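Local coordinates for HicA3 Toxin (Yersinia pestis, PDB 4P78), which is the toxin of a type II toxin-antitoxin pair, probably an mRNA-cleaving ribonuclease like other HicA proteins, and is held in complex with the antitoxin HicB3, at residues E5-L10 with S27-C32. Sequence-based numbering, arbitrary orientation.
Sequences ELIKRL and SHVTLC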
# COMPACT_ATOMS: atom_id res chain seq x y z
N GLU C 5 -10.41 -1.09 26.33
CA GLU C 5 -11.32 -2.23 26.38
C GLU C 5 -10.71 -3.48 25.71
O GLU C 5 -10.91 -4.60 26.18
CB GLU C 5 -12.66 -1.90 25.73
CG GLU C 5 -13.68 -3.02 25.94
CD GLU C 5 -14.97 -2.80 25.18
OE1 GLU C 5 -15.31 -1.63 24.89
OE2 GLU C 5 -15.65 -3.80 24.87
N LEU C 6 -9.96 -3.29 24.62
CA LEU C 6 -9.30 -4.40 23.94
C LEU C 6 -8.27 -5.07 24.86
O LEU C 6 -8.23 -6.29 24.97
CB LEU C 6 -8.62 -3.94 22.64
CG LEU C 6 -7.72 -4.98 21.94
CD1 LEU C 6 -8.47 -6.29 21.73
CD2 LEU C 6 -7.20 -4.43 20.60
N ILE C 7 -7.46 -4.25 25.52
CA ILE C 7 -6.48 -4.73 26.50
C ILE C 7 -7.15 -5.54 27.62
O ILE C 7 -6.67 -6.62 28.00
CB ILE C 7 -5.67 -3.55 27.10
CG1 ILE C 7 -4.77 -2.92 26.03
CG2 ILE C 7 -4.85 -4.01 28.31
CD1 ILE C 7 -3.94 -1.76 26.54
N LYS C 8 -8.28 -5.06 28.13
CA LYS C 8 -8.98 -5.81 29.18
C LYS C 8 -9.61 -7.10 28.62
O LYS C 8 -9.63 -8.11 29.31
CB LYS C 8 -10.00 -4.91 29.86
CG LYS C 8 -9.32 -3.73 30.59
CD LYS C 8 -10.19 -2.46 30.66
CE LYS C 8 -9.34 -1.24 31.02
NZ LYS C 8 -10.01 0.06 30.68
N ARG C 9 -10.04 -7.10 27.36
CA ARG C 9 -10.47 -8.36 26.76
C ARG C 9 -9.31 -9.33 26.58
O ARG C 9 -9.48 -10.55 26.70
CB ARG C 9 -11.17 -8.10 25.42
CG ARG C 9 -12.56 -7.51 25.59
CD ARG C 9 -13.15 -7.08 24.28
NE ARG C 9 -14.44 -6.41 24.46
CZ ARG C 9 -15.59 -7.06 24.58
NH1 ARG C 9 -15.61 -8.39 24.54
NH2 ARG C 9 -16.71 -6.39 24.75
N LEU C 10 -8.12 -8.81 26.31
CA LEU C 10 -6.92 -9.65 26.19
C LEU C 10 -6.53 -10.23 27.56
O LEU C 10 -6.09 -11.38 27.67
CB LEU C 10 -5.76 -8.86 25.57
CG LEU C 10 -5.88 -8.61 24.06
CD1 LEU C 10 -4.96 -7.50 23.58
CD2 LEU C 10 -5.56 -9.89 23.30
N SER C 27 2.67 5.80 20.88
CA SER C 27 3.16 4.73 21.73
C SER C 27 2.46 3.40 21.40
O SER C 27 1.54 3.31 20.57
CB SER C 27 3.01 5.10 23.22
OG SER C 27 1.71 4.84 23.74
N HIS C 28 2.98 2.35 22.03
CA HIS C 28 2.54 0.98 21.80
C HIS C 28 2.44 0.31 23.15
O HIS C 28 3.12 0.71 24.09
CB HIS C 28 3.54 0.22 20.92
CG HIS C 28 3.96 0.96 19.70
ND1 HIS C 28 3.44 0.70 18.45
CD2 HIS C 28 4.85 1.97 19.53
CE1 HIS C 28 3.98 1.51 17.57
NE2 HIS C 28 4.85 2.29 18.19
N VAL C 29 1.60 -0.72 23.25
CA VAL C 29 1.59 -1.57 24.43
C VAL C 29 1.91 -3.00 23.96
O VAL C 29 1.33 -3.48 22.99
CB VAL C 29 0.23 -1.48 25.16
CG1 VAL C 29 0.12 -2.51 26.29
CG2 VAL C 29 0.02 -0.07 25.73
N THR C 30 2.89 -3.64 24.61
CA THR C 30 3.15 -5.06 24.37
C THR C 30 2.51 -5.93 25.46
O THR C 30 2.42 -5.54 26.63
CB THR C 30 4.66 -5.40 24.28
OG1 THR C 30 5.33 -5.15 25.53
CG2 THR C 30 5.33 -4.60 23.16
N LEU C 31 2.04 -7.10 25.06
CA LEU C 31 1.47 -8.04 26.02
C LEU C 31 2.10 -9.40 25.83
O LEU C 31 2.59 -9.71 24.74
CB LEU C 31 -0.05 -8.16 25.87
CG LEU C 31 -0.84 -6.86 26.04
CD1 LEU C 31 -1.13 -6.19 24.66
CD2 LEU C 31 -2.12 -7.15 26.81
N CYS C 32 2.07 -10.20 26.88
CA CYS C 32 2.56 -11.56 26.84
C CYS C 32 1.59 -12.45 27.61
O CYS C 32 0.74 -11.96 28.34
CB CYS C 32 3.96 -11.66 27.43
SG CYS C 32 4.05 -11.11 29.15
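L31 lies over I7 and L10, one turn apart on the helix, and places one methyl on each. L31 CD1 meets L10 CD1 at 4.2 Å, the two side chains crossing at about a right angle, while L31 CD2 lies more loosely against I7, 4.4 Å from I7 CG2. That methyl of I7 stands anti to the backbone N, which leaves CG1 anti to the carbonyl carbon (chi1 -68°) and sends the extended arm on to V29, where I7 CD1 rests 4.1 Å from V29 CG1. The contact is wholly apolar and buried, with no hydrogen bond between helix and strand, whose segment axes run nearly parallel at 10° and 10.7 Å apart. Away from the strand, NE and NH2 of R9 both bond to OE2 of E5, the NH2 bond being 2.8 Å. H28 and T30 of the strand pack against V44 of the HicB3 antitoxin chain. In the α-β-β-β-α fold of HicA, a dsRBD-like arrangement, helix 3-12 thus packs on the central strand of the antiparallel sheet; I17 and L42 of the flanking strands extend the core beside I7, L10 and L31, and A61 of helix 51-61 adjoins L10.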